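PDB 6UI5: 2-polyprenyl-6-methoxyphenol hydroxylase-like FAD-dependent oxidoreductase, which is probably an FAD-dependent oxidoreductase related to the aromatic-ring hydroxylase flavoproteins, and binds flavin-adenine dinucleotide in a Rossmann-type domain. Local coordinates for residues 214-219 and 257-262; 221-226 and 245-250. All coordinates share one frame; numbering follows the deposited sequence.

Contact 1: residues 214-219 and 257-262; sequences PDVMRV and EAHWLQ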
loop_
_atom_site.group_PDB
_atom_site.type_symbol
_atom_site.label_atom_id
_atom_site.label_comp_id
_atom_site.label_asym_id
_atom_site.label_seq_id
_atom_site.Cartn_x
_atom_site.Cartn_y
_atom_site.Cartn_z
ATOM N N PRO A 214 -27.725 23.328 20.755
ATOM C CA PRO A 214 -28.614 23.743 19.657
ATOM C C PRO A 214 -28.341 25.141 19.121
ATOM O O PRO A 214 -29.043 25.579 18.202
ATOM C CB PRO A 214 -30.011 23.656 20.289
ATOM C CG PRO A 214 -29.856 22.685 21.405
ATOM C CD PRO A 214 -28.496 22.959 21.956
ATOM N N ASP A 215 -27.343 25.851 19.653
ATOM C CA ASP A 215 -27.016 27.192 19.192
ATOM C C ASP A 215 -25.588 27.349 18.693
ATOM O O ASP A 215 -25.312 28.304 17.961
ATOM C CB ASP A 215 -27.262 28.219 20.312
ATOM C CG ASP A 215 -28.676 28.161 20.855
ATOM O OD1 ASP A 215 -29.596 27.797 20.094
ATOM O OD2 ASP A 215 -28.868 28.478 22.046
ATOM N N VAL A 216 -24.681 26.455 19.066
ATOM C CA VAL A 216 -23.291 26.505 18.632
ATOM C C VAL A 216 -23.017 25.299 17.748
ATOM O O VAL A 216 -23.523 24.200 18.006
ATOM C CB VAL A 216 -22.337 26.539 19.844
ATOM C CG1 VAL A 216 -20.878 26.189 19.442
ATOM C CG2 VAL A 216 -22.414 27.904 20.547
ATOM N N MET A 217 -22.220 25.506 16.704
ATOM C CA MET A 217 -21.755 24.431 15.839
ATOM C C MET A 217 -20.254 24.558 15.647
ATOM O O MET A 217 -19.728 25.666 15.500
ATOM C CB MET A 217 -22.468 24.461 14.484
ATOM C CG MET A 217 -22.129 23.306 13.587
ATOM S SD MET A 217 -23.114 23.239 12.073
ATOM C CE MET A 217 -22.305 24.430 11.025
ATOM N N ARG A 218 -19.563 23.421 15.683
ATOM C CA ARG A 218 -18.160 23.367 15.296
ATOM C C ARG A 218 -18.074 23.096 13.804
ATOM O O ARG A 218 -18.857 22.313 13.256
ATOM C CB ARG A 218 -17.401 22.295 16.075
ATOM C CG ARG A 218 -15.965 22.102 15.635
ATOM C CD ARG A 218 -15.194 21.489 16.762
ATOM N NE ARG A 218 -15.165 22.400 17.885
ATOM C CZ ARG A 218 -14.856 22.065 19.129
ATOM N NH1 ARG A 218 -14.535 20.805 19.446
ATOM N NH2 ARG A 218 -14.852 23.016 20.060
ATOM N N VAL A 219 -17.143 23.782 13.141
ATOM C CA VAL A 219 -17.057 23.776 11.685
ATOM C C VAL A 219 -15.615 23.521 11.274
ATOM O O VAL A 219 -14.682 24.071 11.871
ATOM C CB VAL A 219 -17.573 25.095 11.087
ATOM C CG1 VAL A 219 -18.987 25.324 11.552
ATOM C CG2 VAL A 219 -16.702 26.267 11.519
ATOM N N GLU A 257 -22.886 34.559 14.872
ATOM C CA GLU A 257 -21.736 35.095 15.590
ATOM C C GLU A 257 -20.649 34.029 15.605
ATOM O O GLU A 257 -20.930 32.830 15.522
ATOM C CB GLU A 257 -22.121 35.508 17.016
ATOM C CG GLU A 257 -21.348 36.699 17.535
ATOM C CD GLU A 257 -21.662 36.967 18.990
ATOM O OE1 GLU A 257 -22.114 36.033 19.682
ATOM O OE2 GLU A 257 -21.474 38.118 19.438
ATOM N N ALA A 258 -19.399 34.473 15.724
ATOM C CA ALA A 258 -18.249 33.572 15.753
ATOM C C ALA A 258 -17.560 33.670 17.110
ATOM O O ALA A 258 -17.090 34.752 17.496
ATOM C CB ALA A 258 -17.266 33.894 14.629
ATOM N N HIS A 259 -17.508 32.546 17.839
ATOM C CA HIS A 259 -16.820 32.541 19.130
ATOM C C HIS A 259 -15.312 32.530 18.932
ATOM O O HIS A 259 -14.573 33.260 19.603
ATOM C CB HIS A 259 -17.258 31.335 19.961
ATOM C CG HIS A 259 -18.741 31.174 20.044
ATOM N ND1 HIS A 259 -19.524 31.953 20.870
ATOM C CD2 HIS A 259 -19.589 30.344 19.391
ATOM C CE1 HIS A 259 -20.790 31.602 20.729
ATOM N NE2 HIS A 259 -20.856 30.627 19.839
ATOM N N TRP A 260 -14.846 31.700 18.007
ATOM C CA TRP A 260 -13.447 31.606 17.622
ATOM C C TRP A 260 -13.393 30.801 16.328
ATOM O O TRP A 260 -14.002 29.745 16.238
ATOM C CB TRP A 260 -12.581 30.962 18.727
ATOM C CG TRP A 260 -12.827 29.481 18.940
ATOM C CD1 TRP A 260 -13.782 28.920 19.736
ATOM C CD2 TRP A 260 -12.114 28.381 18.332
ATOM N NE1 TRP A 260 -13.708 27.549 19.670
ATOM C CE2 TRP A 260 -12.696 27.190 18.817
ATOM C CE3 TRP A 260 -11.040 28.288 17.434
ATOM C CZ2 TRP A 260 -12.245 25.909 18.433
ATOM C CZ3 TRP A 260 -10.585 26.990 17.042
ATOM C CH2 TRP A 260 -11.195 25.834 17.547
ATOM N N LEU A 261 -12.691 31.320 15.332
ATOM C CA LEU A 261 -12.371 30.575 14.135
ATOM C C LEU A 261 -10.908 30.856 13.807
ATOM O O LEU A 261 -10.311 31.801 14.331
ATOM C CB LEU A 261 -13.307 30.936 12.973
ATOM C CG LEU A 261 -14.832 30.815 13.057
ATOM C CD1 LEU A 261 -15.391 31.026 11.622
ATOM C CD2 LEU A 261 -15.335 29.478 13.678
ATOM N N GLN A 262 -10.301 29.981 12.999
ATOM C CA GLN A 262 -8.865 30.072 12.754
ATOM C C GLN A 262 -8.538 29.604 11.347
ATOM O O GLN A 262 -8.996 28.535 10.939
ATOM C CB GLN A 262 -8.053 29.227 13.752
ATOM C CG GLN A 262 -8.231 29.541 15.234
ATOM C CD GLN A 262 -6.969 30.046 15.890
ATOM O OE1 GLN A 262 -6.313 30.985 15.390
ATOM N NE2 GLN A 262 -6.613 29.438 17.034
#

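Contact 2: residues 221-226 and 245-250; sequences SAEFST and VKRLTG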
loop_
_atom_site.group_PDB
_atom_site.type_symbol
_atom_site.label_atom_id
_atom_site.label_comp_id
_atom_site.label_asym_id
_atom_site.label_seq_id
_atom_site.Cartn_x
_atom_site.Cartn_y
_atom_site.Cartn_z
ATOM N N SER A 221 -13.105 22.847 7.673
ATOM C CA SER A 221 -12.931 22.773 6.232
ATOM C C SER A 221 -11.499 22.368 5.913
ATOM O O SER A 221 -10.556 22.753 6.608
ATOM C CB SER A 221 -13.237 24.119 5.562
ATOM O OG SER A 221 -12.295 25.083 6.004
ATOM N N ALA A 222 -11.341 21.622 4.828
ATOM C CA ALA A 222 -10.036 21.119 4.409
ATOM C C ALA A 222 -9.983 21.130 2.890
ATOM O O ALA A 222 -10.755 20.423 2.234
ATOM C CB ALA A 222 -9.789 19.710 4.938
ATOM N N GLU A 223 -9.079 21.923 2.332
ATOM C CA GLU A 223 -9.071 22.187 0.904
ATOM C C GLU A 223 -7.698 21.872 0.334
ATOM O O GLU A 223 -6.675 22.174 0.953
ATOM C CB GLU A 223 -9.475 23.648 0.620
ATOM C CG GLU A 223 -10.981 23.855 0.696
ATOM C CD GLU A 223 -11.424 25.287 0.374
ATOM O OE1 GLU A 223 -11.450 26.140 1.296
ATOM O OE2 GLU A 223 -11.746 25.564 -0.808
ATOM N N PHE A 224 -7.681 21.245 -0.839
ATOM C CA PHE A 224 -6.440 20.850 -1.478
ATOM C C PHE A 224 -6.175 21.808 -2.626
ATOM O O PHE A 224 -7.031 21.990 -3.501
ATOM C CB PHE A 224 -6.497 19.396 -1.977
ATOM C CG PHE A 224 -6.580 18.370 -0.874
ATOM C CD1 PHE A 224 -5.431 17.865 -0.287
ATOM C CD2 PHE A 224 -7.805 17.893 -0.437
ATOM C CE1 PHE A 224 -5.507 16.901 0.711
ATOM C CE2 PHE A 224 -7.884 16.940 0.566
ATOM C CZ PHE A 224 -6.738 16.450 1.140
ATOM N N SER A 225 -4.985 22.408 -2.632
ATOM C CA SER A 225 -4.588 23.222 -3.771
ATOM C C SER A 225 -3.073 23.196 -3.913
ATOM O O SER A 225 -2.344 23.041 -2.928
ATOM C CB SER A 225 -5.069 24.676 -3.638
ATOM O OG SER A 225 -4.384 25.507 -4.565
ATOM N N THR A 226 -2.613 23.379 -5.144
ATOM C CA THR A 226 -1.198 23.474 -5.492
ATOM C C THR A 226 -0.659 24.912 -5.474
ATOM O O THR A 226 0.117 25.255 -6.367
ATOM C CB THR A 226 -1.011 22.836 -6.866
ATOM O OG1 THR A 226 0.285 23.152 -7.389
ATOM C CG2 THR A 226 -2.085 23.357 -7.820
ATOM N N VAL A 245 -17.667 28.068 3.025
ATOM C CA VAL A 245 -18.762 27.103 3.126
ATOM C C VAL A 245 -19.567 27.069 1.837
ATOM O O VAL A 245 -19.870 25.993 1.305
ATOM C CB VAL A 245 -19.645 27.420 4.343
ATOM C CG1 VAL A 245 -21.041 26.843 4.159
ATOM C CG2 VAL A 245 -19.014 26.847 5.586
ATOM N N LYS A 246 -19.914 28.245 1.309
ATOM C CA LYS A 246 -20.657 28.288 0.056
ATOM C C LYS A 246 -19.996 27.423 -1.014
ATOM O O LYS A 246 -20.648 26.565 -1.615
ATOM C CB LYS A 246 -20.821 29.729 -0.428
ATOM C CG LYS A 246 -21.645 29.833 -1.713
ATOM C CD LYS A 246 -22.566 31.041 -1.717
ATOM C CE LYS A 246 -21.829 32.315 -1.305
ATOM N NZ LYS A 246 -22.736 33.366 -0.761
ATOM N N ARG A 247 -18.691 27.595 -1.243
ATOM C CA ARG A 247 -18.086 26.812 -2.315
ATOM C C ARG A 247 -18.046 25.325 -1.984
ATOM O O ARG A 247 -18.110 24.496 -2.900
ATOM C CB ARG A 247 -16.681 27.314 -2.671
ATOM C CG ARG A 247 -15.934 28.109 -1.619
ATOM C CD ARG A 247 -14.512 28.415 -2.109
ATOM N NE ARG A 247 -13.850 29.448 -1.313
ATOM C CZ ARG A 247 -12.960 29.199 -0.357
ATOM N NH1 ARG A 247 -12.408 30.203 0.322
ATOM N NH2 ARG A 247 -12.624 27.945 -0.080
ATOM N N LEU A 248 -17.966 24.958 -0.702
ATOM C CA LEU A 248 -17.895 23.534 -0.377
ATOM C C LEU A 248 -19.281 22.901 -0.342
ATOM O O LEU A 248 -19.574 21.985 -1.121
ATOM C CB LEU A 248 -17.158 23.314 0.948
ATOM C CG LEU A 248 -15.714 23.826 1.012
ATOM C CD1 LEU A 248 -15.008 23.378 2.271
ATOM C CD2 LEU A 248 -14.930 23.398 -0.220
ATOM N N THR A 249 -20.159 23.381 0.547
ATOM C CA THR A 249 -21.481 22.773 0.654
ATOM C C THR A 249 -22.381 23.145 -0.525
ATOM O O THR A 249 -23.250 22.355 -0.907
ATOM C CB THR A 249 -22.147 23.167 1.975
ATOM O OG1 THR A 249 -23.395 22.475 2.112
ATOM C CG2 THR A 249 -22.442 24.642 1.995
ATOM N N GLY A 250 -22.190 24.320 -1.120
ATOM C CA GLY A 250 -23.067 24.810 -2.166
ATOM C C GLY A 250 -24.101 25.818 -1.704
ATOM O O GLY A 250 -24.590 26.608 -2.517
#

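Contact 1: residues 214-219 and 257-262
The guanidinium of Arg218 reaches Trp260 with NH2, which lies 4.2 Å from CZ2 at the edge of the indole and near its plane, while NE is held in a salt bridge to OD1 of Asp183. Asp183 belongs to strand 176-185, which runs between strands 216-225 and 257-271 in a curled antiparallel sheet and pairs with both. The contact therefore joins strands one step removed from each other. Accordingly, CA of Val216 is 8.9 Å from CA of His259, no hydrogen bond passes directly between the segments, and side chains span the gap. Arg218 gets across because CG stands anti to the backbone N (chi1 175°) and a bend at chi3 (-64°) then turns the guanidinium. NH2 is also hydrogen-bonded beyond the two segments, so the group is fixed by polar bonds and the indole merely flanks it. Trp260 rests on Glu40 as well, and its side chain is about 7 Å from the bound FAD.

At position 259 the chain turns a corner; CB of His259 projects toward strand 216-219, and the ring reaches Val216. Methyl CG2 of Val216 meets the ring obliquely, nearest to NE2 at 3.2 Å, a close approach for a methyl and a ring nitrogen, and no hydrogen bond. Farther along the strands the contact is purely apolar. Val219 and Leu261 both touch Leu241, so helix 238-249 packs over this pair, and Leu261 also rests on Ile180 and Val184 of the intervening strand. The two side chains meet at about a right angle, with CG2 of Val219 placed between the backbone N and the carbonyl carbon and approaching CD2 of Leu261 to 4.1 Å.

Contact 2: residues 221-226 and 245-250
Strand 221-225 and the last turn of helix 238-249 cross at 76° with their axes 10.3 Å apart, the helix lying against the antiparallel sheet; Ser221 and Val245 bring their CA atoms closest, 7.9 Å apart. Ser221 and Glu223, two residues apart on the strand, both set CB on the helix side of the strand, where Leu248 and Arg247 receive them. Leu248 forms the apolar centre, one branch for each strand residue. CD1 packs on CB of Ser221 at 3.8 Å, and CD2 lies over one face of the Glu223 carboxylate, 3.9 Å from OE2. Phe207 of the adjacent strand 206-211 also touches Leu248. The hydroxyl of Ser221 is engaged within the sheet, where OG is hydrogen-bonded to the backbone N of Ile180.

Glu223, its chain extended beyond CG, forms a salt bridge with Arg247. NH2 of Arg247 is 2.6 Å from OE1 and meets it near the guanidinium plane, but the N-H...O angle of 128° makes the hydrogen bond weak. The carboxylate and guanidinium planes are tilted 32° apart, and the same nitrogen stands equally near OE2, so it faces the carboxylate between its two oxygens instead of pairing two nitrogens with two oxygens. Since Arg247 is exposed and Glu223 only partly so, the attraction at this exposed edge of the contact is probably electrostatic more than directional, with Leu248 packed over the carboxylate face supplying the less polar part of the join.

Both contacts use strand 216-225, contact 1 its beginning and contact 2 its second half, and their centres lie 18 Å apart. Along the chain, residues 214-219 lead, one residue later, into 221-226; helix 238-249 follows, and strand 257-271 comes last, so the segments of contact 2 fall between those of contact 1. Contact 1 relates two strands of the antiparallel sheet across strand 176-185, whereas contact 2 sets the end of helix 238-249 against that sheet. The same helix reaches contact 1 through Leu241. Together they join strand, covering helix and returning strand within the FAD-binding region, with Trp260 and Ser221 about 7 and 8 Å from FAD, side chain to cofactor.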